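Long-range contacts in Thiol:disulfide interchange protein DsbA (Pseudomonas aeruginosa, PDB 4ZL8), which probably introduces disulfide bonds into other periplasmic proteins by passing on its own redox-active disulfide: residues A[22-33]-A[56-65]; A[156-164]-A[175-186]. The protein carries 1 engineered substitution. All coordinates share one frame; numbering follows the deposited sequence.

Overall arrangement
After the short strand 13-14 the chain enters strand 27-33. It then runs through the redox-active C37-C40 disulfide and helix 38-52 and returns as strand 58-64. Contact 1 closes this loop and completes a beta-alpha-beta unit. A long run of helices, from 70-84 to 132-148, separates it from the hairpin of strands 155-158 and 162-165. Contact 2 closes a short loop from this hairpin to helix 172-188. The two contacts follow one another in series, neither nested nor crossed. Contact 1 builds the N-terminal beta-alpha-beta unit and contact 2 the C-terminal beta-beta-alpha unit. The antiparallel pairing of strands 27-33 and 155-158 joins the two in one sheet.

Contact 1: A[22-33]-A[56-65]; sequences SQPGKIEVVELF and ADVHFVRLPA
The side-chain amide of Q23 lies stacked on the imidazole of H59, with the two planes 12° apart. Q23 CD sits over the ring centre, and Q23 CG makes a CH-pi contact on the same face, 3.7 Å from the centroid of the H59 ring. The chain of Q23 is extended beyond CG (chi2 -175°), which carries the amide across the ring. S22 comes to the ring from its edge, in plane, with S22 OG 3.1 Å from H59 CD2. E28 holds S22 in place. E28 OE2 accepts S22 OG on its anti side at 2.7 Å, and S22 N from above the carboxylate plane. K26 crosses H59 at about a right angle, and its NZ reaches A56 O through one water.

Behind these side chains run the parallel strands of the beta-alpha-beta unit of the thioredoxin fold. I27, V29, E31 and F33 each use both N and O in the ladder, bonding to D57, H59, V61, L63 and A65. The face of E28, V30 and L32 with H59, V61 and L63 looks to helix 132-148. There V30 CG2 lies 3.8 Å from V61 CG1, and V30 CG1 meets L63 CB.

On the opposite face E31 and R62 run side by side. Their salt bridge, E31 OE1 to R62 NE at 3.0 Å, is weak as a hydrogen bond, and the carboxylate and guanidinium planes are 61° apart. R62 NH2 has a stronger partner in E44 of helix 38-52. R62 CD sits 3.9 Å from the centroid of the F33 ring, over its face. V29 CG1 reaches the edge of the F60 ring, 3.8 Å from F60 CD1. The F33 ring also meets F78 and Y35 edge-to-face and touches the redox-active cysteine motif.

Contact 2: A[156-164]-A[175-186]; sequences MVVNGKYRF and TLKLADYLIEKE
In the C-terminal beta-beta-alpha part of the thioredoxin fold, V158, Y162 and F164 of the hairpin pack against L178, A179 and L182 of helix 172-188. Both faces of the F164 ring are covered, each toward the rim. M156 CB lies on one, and L178 CG makes a CH-pi contact on the other, 4.2 Å from the centroid of the F164 ring. With chi1 at 53°, F164 CG sits over its own backbone, flanked by N and C, and the ring is turned to the helix: F164 CE2 is 3.4 Å from T175 O. L182 divides its branches between two rings. L182 CD1 touches F164 CE1 at 3.6 Å, while L182 CD2 sits 4.0 Å from the centroid of the Y162 ring, over its face. K161 CB covers the opposite face of Y162.

A classic beta bulge sets K161 and Y162 together against V158 where the hairpin turns. V158 O accepts both K161 N and Y162 N. The bulge and its turn bring three polar side chains to the buried carboxylate of E186, whose chain folds back about CB-CG (chi2 -59°). N159 ND2 bonds to E186 OE2 at 2.8 Å, nearly straight at 169°. This N-H uses the anti lone pair of OE2, which lies in the amide plane of N159. K161 NZ takes the syn lone pair of the same oxygen at 2.7 Å and forms a salt bridge. Y162 OH donates to E186 OE1 at 2.7 Å from above the carboxylate plane. The three donors, one of them the lysine, would probably favour the charged form of E186. N159 OD1 accepts E28 N of strand 27-33, which fixes the rotation of its amide. Toward the other end, M156 CG meets T175 CG2. T175 and A179 also touch helix 38-52, at F43 and W50.

Contact 1: A[22-33]-A[56-65]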
loop_
_atom_site.group_PDB
_atom_site.type_symbol
_atom_site.label_atom_id
_atom_site.label_comp_id
_atom_site.label_asym_id
_atom_site.label_seq_id
_atom_site.Cartn_x
_atom_site.Cartn_y
_atom_site.Cartn_z
ATOM N N SER A 22 3.124 4.253 -11.229
ATOM C CA SER A 22 1.770 4.783 -11.277
ATOM C C SER A 22 1.721 6.249 -11.691
ATOM O O SER A 22 0.732 6.692 -12.278
ATOM C CB SER A 22 1.078 4.596 -9.922
ATOM O OG SER A 22 1.781 5.194 -8.861
ATOM N N GLN A 23 2.777 6.991 -11.379
ATOM C CA GLN A 23 2.874 8.386 -11.773
ATOM C C GLN A 23 4.207 8.639 -12.451
ATOM O O GLN A 23 5.187 9.009 -11.804
ATOM C CB GLN A 23 2.703 9.284 -10.562
ATOM C CG GLN A 23 1.285 9.330 -10.035
ATOM C CD GLN A 23 1.058 10.318 -8.895
ATOM O OE1 GLN A 23 -0.032 10.351 -8.316
ATOM N NE2 GLN A 23 2.072 11.121 -8.563
ATOM N N PRO A 24 4.259 8.436 -13.777
ATOM C CA PRO A 24 5.507 8.670 -14.493
ATOM C C PRO A 24 6.051 10.054 -14.216
ATOM O O PRO A 24 5.301 11.056 -14.179
ATOM C CB PRO A 24 5.115 8.494 -15.950
ATOM C CG PRO A 24 3.982 7.496 -15.882
ATOM C CD PRO A 24 3.228 7.843 -14.642
ATOM N N GLY A 25 7.356 10.091 -14.008
ATOM C CA GLY A 25 8.036 11.327 -13.701
ATOM C C GLY A 25 8.377 11.495 -12.245
ATOM O O GLY A 25 9.184 12.350 -11.896
ATOM N N LYS A 26 7.740 10.707 -11.386
ATOM C CA LYS A 26 8.086 10.672 -9.976
ATOM C C LYS A 26 8.677 9.343 -9.602
ATOM O O LYS A 26 8.367 8.313 -10.205
ATOM C CB LYS A 26 6.873 10.951 -9.103
ATOM C CG LYS A 26 6.368 12.373 -9.272
ATOM C CD LYS A 26 5.346 12.767 -8.229
ATOM C CE LYS A 26 5.033 14.246 -8.352
ATOM N NZ LYS A 26 4.018 14.650 -7.343
ATOM N N ILE A 27 9.537 9.375 -8.594
ATOM C CA ILE A 27 10.119 8.167 -8.063
ATOM C C ILE A 27 9.084 7.501 -7.174
ATOM O O ILE A 27 8.672 8.061 -6.159
ATOM C CB ILE A 27 11.394 8.460 -7.278
ATOM C CG1 ILE A 27 12.413 9.170 -8.174
ATOM C CG2 ILE A 27 11.950 7.176 -6.681
ATOM C CD1 ILE A 27 13.531 9.834 -7.406
ATOM N N GLU A 28 8.618 6.336 -7.594
ATOM C CA GLU A 28 7.551 5.664 -6.866
ATOM C C GLU A 28 8.055 4.924 -5.621
ATOM O O GLU A 28 9.115 4.315 -5.642
ATOM C CB GLU A 28 6.863 4.671 -7.799
ATOM C CG GLU A 28 5.464 4.282 -7.340
ATOM C CD GLU A 28 4.847 3.174 -8.182
ATOM O OE1 GLU A 28 5.569 2.216 -8.523
ATOM O OE2 GLU A 28 3.651 3.302 -8.518
ATOM N N VAL A 29 7.250 4.975 -4.563
ATOM C CA VAL A 29 7.459 4.106 -3.408
ATOM C C VAL A 29 6.136 3.433 -3.106
ATOM O O VAL A 29 5.161 4.114 -2.798
ATOM C CB VAL A 29 7.906 4.886 -2.172
ATOM C CG1 VAL A 29 8.084 3.944 -0.990
ATOM C CG2 VAL A 29 9.203 5.653 -2.455
ATOM N N VAL A 30 6.090 2.112 -3.240
ATOM C CA VAL A 30 4.879 1.338 -2.965
ATOM C C VAL A 30 5.049 0.518 -1.697
ATOM O O VAL A 30 6.049 -0.180 -1.543
ATOM C CB VAL A 30 4.610 0.362 -4.123
ATOM C CG1 VAL A 30 3.389 -0.506 -3.808
ATOM C CG2 VAL A 30 4.401 1.100 -5.435
ATOM N N GLU A 31 4.083 0.645 -0.787
ATOM C CA GLU A 31 3.964 -0.315 0.305
ATOM C C GLU A 31 2.811 -1.244 -0.031
ATOM O O GLU A 31 1.658 -0.807 -0.084
ATOM C CB GLU A 31 3.697 0.360 1.655
ATOM C CG GLU A 31 3.686 -0.672 2.776
ATOM C CD GLU A 31 2.947 -0.279 4.030
ATOM O OE1 GLU A 31 2.222 0.719 4.077
ATOM O OE2 GLU A 31 3.054 -1.066 5.010
ATOM N N LEU A 32 3.115 -2.511 -0.295
ATOM C CA LEU A 32 2.056 -3.524 -0.415
ATOM C C LEU A 32 1.659 -3.952 0.991
ATOM O O LEU A 32 2.530 -4.222 1.834
ATOM C CB LEU A 32 2.499 -4.719 -1.256
ATOM C CG LEU A 32 2.711 -4.399 -2.752
ATOM C CD1 LEU A 32 4.170 -4.182 -2.995
ATOM C CD2 LEU A 32 2.182 -5.519 -3.648
ATOM N N PHE A 33 0.353 -3.974 1.238
ATOM C CA PHE A 33 -0.127 -4.173 2.604
ATOM C C PHE A 33 -1.491 -4.858 2.565
ATOM O O PHE A 33 -2.109 -5.002 1.525
ATOM C CB PHE A 33 -0.233 -2.822 3.337
ATOM C CG PHE A 33 -1.500 -2.103 3.053
ATOM C CD1 PHE A 33 -1.752 -1.586 1.790
ATOM C CD2 PHE A 33 -2.458 -1.939 4.033
ATOM C CE1 PHE A 33 -2.939 -0.962 1.523
ATOM C CE2 PHE A 33 -3.649 -1.314 3.754
ATOM C CZ PHE A 33 -3.874 -0.810 2.513
ATOM N N ALA A 56 9.202 16.398 -3.305
ATOM C CA ALA A 56 8.194 16.650 -4.327
ATOM C C ALA A 56 8.318 15.720 -5.523
ATOM O O ALA A 56 7.359 15.592 -6.283
ATOM C CB ALA A 56 8.242 18.078 -4.782
ATOM N N ASP A 57 9.458 15.053 -5.703
ATOM C CA ASP A 57 9.629 14.153 -6.835
ATOM C C ASP A 57 9.401 12.698 -6.475
ATOM O O ASP A 57 9.690 11.825 -7.279
ATOM C CB ASP A 57 11.011 14.318 -7.491
ATOM C CG ASP A 57 12.175 13.997 -6.551
ATOM O OD1 ASP A 57 11.976 13.988 -5.324
ATOM O OD2 ASP A 57 13.308 13.807 -7.059
ATOM N N VAL A 58 8.872 12.437 -5.277
ATOM C CA VAL A 58 8.577 11.076 -4.853
ATOM C C VAL A 58 7.058 10.923 -4.744
ATOM O O VAL A 58 6.370 11.809 -4.270
ATOM C CB VAL A 58 9.238 10.790 -3.503
ATOM C CG1 VAL A 58 8.829 9.427 -2.975
ATOM C CG2 VAL A 58 10.753 10.892 -3.637
ATOM N N HIS A 59 6.555 9.779 -5.195
ATOM C CA HIS A 59 5.132 9.444 -5.075
ATOM C C HIS A 59 4.969 8.167 -4.258
ATOM O O HIS A 59 5.291 7.075 -4.722
ATOM C CB HIS A 59 4.552 9.253 -6.474
ATOM C CG HIS A 59 3.147 8.755 -6.511
ATOM N ND1 HIS A 59 2.113 9.359 -5.827
ATOM C CD2 HIS A 59 2.597 7.739 -7.206
ATOM C CE1 HIS A 59 0.989 8.704 -6.070
ATOM N NE2 HIS A 59 1.255 7.726 -6.916
ATOM N N PHE A 60 4.503 8.331 -3.027
ATOM C CA PHE A 60 4.256 7.215 -2.133
ATOM C C PHE A 60 2.829 6.741 -2.314
ATOM O O PHE A 60 1.885 7.536 -2.308
ATOM C CB PHE A 60 4.463 7.633 -0.679
ATOM C CG PHE A 60 4.092 6.564 0.301
ATOM C CD1 PHE A 60 4.934 5.509 0.543
ATOM C CD2 PHE A 60 2.880 6.616 0.952
ATOM C CE1 PHE A 60 4.567 4.510 1.437
ATOM C CE2 PHE A 60 2.510 5.630 1.832
ATOM C CZ PHE A 60 3.340 4.587 2.064
ATOM N N VAL A 61 2.671 5.429 -2.431
ATOM C CA VAL A 61 1.341 4.863 -2.489
ATOM C C VAL A 61 1.303 3.528 -1.791
ATOM O O VAL A 61 2.277 2.798 -1.730
ATOM C CB VAL A 61 0.860 4.707 -3.908
ATOM C CG1 VAL A 61 1.742 3.745 -4.639
ATOM C CG2 VAL A 61 -0.605 4.280 -3.947
ATOM N N ARG A 62 0.138 3.251 -1.229
ATOM C CA ARG A 62 -0.132 1.942 -0.726
ATOM C C ARG A 62 -0.870 1.166 -1.782
ATOM O O ARG A 62 -1.688 1.708 -2.518
ATOM C CB ARG A 62 -0.973 1.974 0.539
ATOM C CG ARG A 62 -0.171 2.319 1.773
ATOM C CD ARG A 62 -0.964 2.043 3.034
ATOM N NE ARG A 62 -0.184 2.463 4.187
ATOM C CZ ARG A 62 -0.053 3.720 4.575
ATOM N NH1 ARG A 62 -0.685 4.690 3.936
ATOM N NH2 ARG A 62 0.702 3.991 5.631
ATOM N N LEU A 63 -0.571 -0.120 -1.846
ATOM C CA LEU A 63 -1.234 -1.018 -2.774
ATOM C C LEU A 63 -1.698 -2.237 -1.984
ATOM O O LEU A 63 -0.885 -2.894 -1.342
ATOM C CB LEU A 63 -0.252 -1.478 -3.846
ATOM C CG LEU A 63 -0.876 -2.234 -5.022
ATOM C CD1 LEU A 63 -1.751 -1.330 -5.885
ATOM C CD2 LEU A 63 0.270 -2.853 -5.825
ATOM N N PRO A 64 -3.003 -2.526 -2.024
ATOM C CA PRO A 64 -3.468 -3.684 -1.265
ATOM C C PRO A 64 -3.067 -4.965 -1.951
ATOM O O PRO A 64 -3.191 -5.068 -3.166
ATOM C CB PRO A 64 -4.980 -3.521 -1.293
ATOM C CG PRO A 64 -5.245 -2.881 -2.605
ATOM C CD PRO A 64 -4.080 -1.934 -2.824
ATOM N N ALA A 65 -2.600 -5.942 -1.179
ATOM C CA ALA A 65 -2.263 -7.266 -1.682
ATOM C C ALA A 65 -3.561 -8.055 -1.744
ATOM O O ALA A 65 -4.232 -8.271 -0.728
ATOM C CB ALA A 65 -1.251 -7.937 -0.779
HETATM O O HOH W 1 5.022 17.140 -6.393
#

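Contact 2: A[156-164]-A[175-186]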
loop_
_atom_site.group_PDB
_atom_site.type_symbol
_atom_site.label_atom_id
_atom_site.label_comp_id
_atom_site.label_asym_id
_atom_site.label_seq_id
_atom_site.Cartn_x
_atom_site.Cartn_y
_atom_site.Cartn_z
ATOM N N MET A 156 7.947 -3.518 0.348
ATOM C CA MET A 156 8.187 -2.249 -0.326
ATOM C C MET A 156 8.721 -2.501 -1.733
ATOM O O MET A 156 9.504 -3.430 -1.963
ATOM C CB MET A 156 9.261 -1.460 0.416
ATOM C CG MET A 156 8.991 -1.215 1.882
ATOM S SD MET A 156 7.462 -0.311 2.201
ATOM C CE MET A 156 7.715 1.183 1.296
ATOM N N VAL A 157 8.297 -1.649 -2.669
ATOM C CA VAL A 157 8.884 -1.616 -4.006
ATOM C C VAL A 157 9.177 -0.171 -4.368
ATOM O O VAL A 157 8.294 0.688 -4.314
ATOM C CB VAL A 157 7.990 -2.268 -5.106
ATOM C CG1 VAL A 157 8.693 -2.211 -6.457
ATOM C CG2 VAL A 157 7.632 -3.699 -4.742
ATOM N N VAL A 158 10.433 0.091 -4.714
ATOM C CA VAL A 158 10.848 1.420 -5.144
ATOM C C VAL A 158 11.049 1.482 -6.645
ATOM O O VAL A 158 11.775 0.652 -7.235
ATOM C CB VAL A 158 12.110 1.886 -4.400
ATOM C CG1 VAL A 158 12.676 3.161 -4.985
ATOM C CG2 VAL A 158 11.777 2.118 -2.934
ATOM N N ASN A 159 10.372 2.471 -7.232
ATOM C CA ASN A 159 10.412 2.818 -8.651
ATOM C C ASN A 159 10.211 1.649 -9.608
ATOM O O ASN A 159 10.751 1.617 -10.708
ATOM C CB ASN A 159 11.684 3.594 -9.009
ATOM C CG ASN A 159 11.396 4.786 -9.873
ATOM O OD1 ASN A 159 10.276 5.300 -9.884
ATOM N ND2 ASN A 159 12.402 5.222 -10.624
ATOM N N GLY A 160 9.379 0.705 -9.187
ATOM C CA GLY A 160 9.053 -0.449 -10.012
ATOM C C GLY A 160 10.222 -1.403 -10.207
ATOM O O GLY A 160 10.167 -2.289 -11.045
ATOM N N LYS A 161 11.280 -1.208 -9.418
ATOM C CA LYS A 161 12.574 -1.825 -9.698
ATOM C C LYS A 161 13.173 -2.607 -8.531
ATOM O O LYS A 161 13.939 -3.536 -8.775
ATOM C CB LYS A 161 13.596 -0.733 -10.103
ATOM C CG LYS A 161 13.410 -0.189 -11.501
ATOM C CD LYS A 161 14.410 0.929 -11.781
ATOM C CE LYS A 161 13.970 1.768 -12.966
ATOM N NZ LYS A 161 14.762 3.014 -13.134
ATOM N N TYR A 162 12.941 -2.174 -7.294
ATOM C CA TYR A 162 13.657 -2.739 -6.147
ATOM C C TYR A 162 12.651 -3.223 -5.124
ATOM O O TYR A 162 11.784 -2.452 -4.691
ATOM C CB TYR A 162 14.568 -1.694 -5.489
ATOM C CG TYR A 162 15.442 -0.942 -6.444
ATOM C CD1 TYR A 162 16.531 -1.544 -7.046
ATOM C CD2 TYR A 162 15.169 0.383 -6.747
ATOM C CE1 TYR A 162 17.340 -0.835 -7.931
ATOM C CE2 TYR A 162 15.953 1.084 -7.622
ATOM C CZ TYR A 162 17.031 0.468 -8.205
ATOM O OH TYR A 162 17.836 1.152 -9.068
ATOM N N ARG A 163 12.768 -4.488 -4.713
ATOM C CA ARG A 163 11.827 -5.067 -3.747
ATOM C C ARG A 163 12.551 -5.408 -2.465
ATOM O O ARG A 163 13.650 -5.957 -2.499
ATOM C CB ARG A 163 11.160 -6.310 -4.335
ATOM C CG ARG A 163 10.024 -6.866 -3.500
ATOM C CD ARG A 163 9.512 -8.204 -4.032
ATOM N NE ARG A 163 10.510 -9.246 -3.922
ATOM C CZ ARG A 163 10.796 -10.139 -4.862
ATOM N NH1 ARG A 163 11.716 -11.043 -4.622
ATOM N NH2 ARG A 163 10.188 -10.126 -6.052
ATOM N N PHE A 164 11.926 -5.096 -1.337
ATOM C CA PHE A 164 12.531 -5.370 -0.032
ATOM C C PHE A 164 11.453 -5.410 1.035
ATOM O O PHE A 164 10.345 -4.939 0.814
ATOM C CB PHE A 164 13.633 -4.357 0.315
ATOM C CG PHE A 164 13.226 -2.911 0.212
ATOM C CD1 PHE A 164 13.166 -2.288 -1.027
ATOM C CD2 PHE A 164 12.945 -2.149 1.360
ATOM C CE1 PHE A 164 12.821 -0.951 -1.137
ATOM C CE2 PHE A 164 12.617 -0.800 1.246
ATOM C CZ PHE A 164 12.545 -0.213 -0.005
ATOM N N THR A 175 14.314 -0.328 7.014
ATOM C CA THR A 175 13.497 -0.383 5.804
ATOM C C THR A 175 13.359 1.004 5.167
ATOM O O THR A 175 13.445 1.156 3.928
ATOM C CB THR A 175 12.107 -0.976 6.116
ATOM O OG1 THR A 175 12.271 -2.293 6.648
ATOM C CG2 THR A 175 11.240 -1.094 4.886
ATOM N N LEU A 176 13.145 2.021 5.994
ATOM C CA LEU A 176 13.011 3.386 5.486
ATOM C C LEU A 176 14.352 3.950 5.048
ATOM O O LEU A 176 14.417 4.689 4.058
ATOM C CB LEU A 176 12.461 4.295 6.577
ATOM C CG LEU A 176 11.180 3.945 7.320
ATOM C CD1 LEU A 176 10.855 5.074 8.308
ATOM C CD2 LEU A 176 10.061 3.720 6.360
ATOM N N LYS A 177 15.428 3.638 5.759
ATOM C CA LYS A 177 16.747 4.076 5.306
ATOM C C LYS A 177 17.082 3.473 3.961
ATOM O O LYS A 177 17.669 4.137 3.100
ATOM C CB LYS A 177 17.829 3.692 6.311
ATOM C CG LYS A 177 17.763 4.405 7.612
ATOM C CD LYS A 177 18.924 3.972 8.520
ATOM C CE LYS A 177 18.846 4.643 9.864
ATOM N NZ LYS A 177 19.896 4.112 10.765
ATOM N N LEU A 178 16.745 2.206 3.763
ATOM C CA LEU A 178 16.985 1.554 2.490
ATOM C C LEU A 178 16.129 2.191 1.405
ATOM O O LEU A 178 16.618 2.469 0.295
ATOM C CB LEU A 178 16.742 0.049 2.646
ATOM C CG LEU A 178 16.786 -0.763 1.356
ATOM C CD1 LEU A 178 18.095 -0.622 0.594
ATOM C CD2 LEU A 178 16.532 -2.227 1.688
ATOM N N ALA A 179 14.868 2.480 1.704
ATOM C CA ALA A 179 14.028 3.196 0.744
ATOM C C ALA A 179 14.672 4.529 0.364
ATOM O O ALA A 179 14.719 4.870 -0.819
ATOM C CB ALA A 179 12.632 3.428 1.292
ATOM N N ASP A 180 15.138 5.276 1.353
ATOM C CA ASP A 180 15.763 6.563 1.080
ATOM C C ASP A 180 16.956 6.388 0.139
ATOM O O ASP A 180 17.144 7.181 -0.783
ATOM C CB ASP A 180 16.261 7.190 2.386
ATOM C CG ASP A 180 15.142 7.756 3.247
ATOM O OD1 ASP A 180 14.036 7.986 2.731
ATOM O OD2 ASP A 180 15.405 7.987 4.457
ATOM N N TYR A 181 17.807 5.410 0.423
ATOM C CA TYR A 181 18.978 5.104 -0.397
ATOM C C TYR A 181 18.581 4.827 -1.845
ATOM O O TYR A 181 19.187 5.351 -2.784
ATOM C CB TYR A 181 19.690 3.907 0.221
ATOM C CG TYR A 181 20.820 3.304 -0.557
ATOM C CD1 TYR A 181 22.136 3.700 -0.336
ATOM C CD2 TYR A 181 20.579 2.290 -1.472
ATOM C CE1 TYR A 181 23.176 3.103 -1.017
ATOM C CE2 TYR A 181 21.600 1.690 -2.155
ATOM C CZ TYR A 181 22.893 2.090 -1.930
ATOM O OH TYR A 181 23.919 1.466 -2.609
ATOM N N LEU A 182 17.546 4.014 -2.030
ATOM C CA LEU A 182 17.110 3.641 -3.369
ATOM C C LEU A 182 16.444 4.808 -4.092
ATOM O O LEU A 182 16.572 4.965 -5.313
ATOM C CB LEU A 182 16.209 2.404 -3.310
ATOM C CG LEU A 182 16.978 1.173 -2.835
ATOM C CD1 LEU A 182 15.955 0.062 -2.510
ATOM C CD2 LEU A 182 18.012 0.686 -3.817
ATOM N N ILE A 183 15.755 5.655 -3.347
ATOM C CA ILE A 183 15.227 6.889 -3.913
ATOM C C ILE A 183 16.372 7.759 -4.437
ATOM O O ILE A 183 16.305 8.259 -5.573
ATOM C CB ILE A 183 14.372 7.676 -2.900
ATOM C CG1 ILE A 183 13.056 6.935 -2.603
ATOM C CG2 ILE A 183 14.081 9.071 -3.409
ATOM C CD1 ILE A 183 12.385 7.411 -1.359
ATOM N N GLU A 184 17.438 7.934 -3.661
ATOM C CA GLU A 184 18.588 8.694 -4.143
ATOM C C GLU A 184 19.222 8.054 -5.380
ATOM O O GLU A 184 19.649 8.747 -6.292
ATOM C CB GLU A 184 19.639 8.858 -3.040
ATOM C CG GLU A 184 19.185 9.716 -1.852
ATOM C CD GLU A 184 19.014 11.181 -2.148
ATOM O OE1 GLU A 184 19.388 11.676 -3.236
ATOM O OE2 GLU A 184 18.472 11.867 -1.260
ATOM N N LYS A 185 19.272 6.736 -5.412
ATOM C CA LYS A 185 19.828 6.015 -6.553
ATOM C C LYS A 185 19.047 6.397 -7.815
ATOM O O LYS A 185 19.633 6.696 -8.868
ATOM C CB LYS A 185 19.758 4.510 -6.280
ATOM C CG LYS A 185 20.326 3.647 -7.392
ATOM C CD LYS A 185 20.319 2.176 -6.990
ATOM C CE LYS A 185 20.828 1.238 -8.087
ATOM N NZ LYS A 185 22.296 1.319 -8.299
ATOM N N GLU A 186 17.725 6.391 -7.693
ATOM C CA GLU A 186 16.888 6.672 -8.835
ATOM C C GLU A 186 16.938 8.160 -9.204
ATOM O O GLU A 186 16.871 8.503 -10.384
ATOM C CB GLU A 186 15.463 6.213 -8.557
ATOM C CG GLU A 186 15.304 4.710 -8.488
ATOM C CD GLU A 186 15.726 4.068 -9.769
ATOM O OE1 GLU A 186 16.829 3.507 -9.833
ATOM O OE2 GLU A 186 14.966 4.185 -10.745
#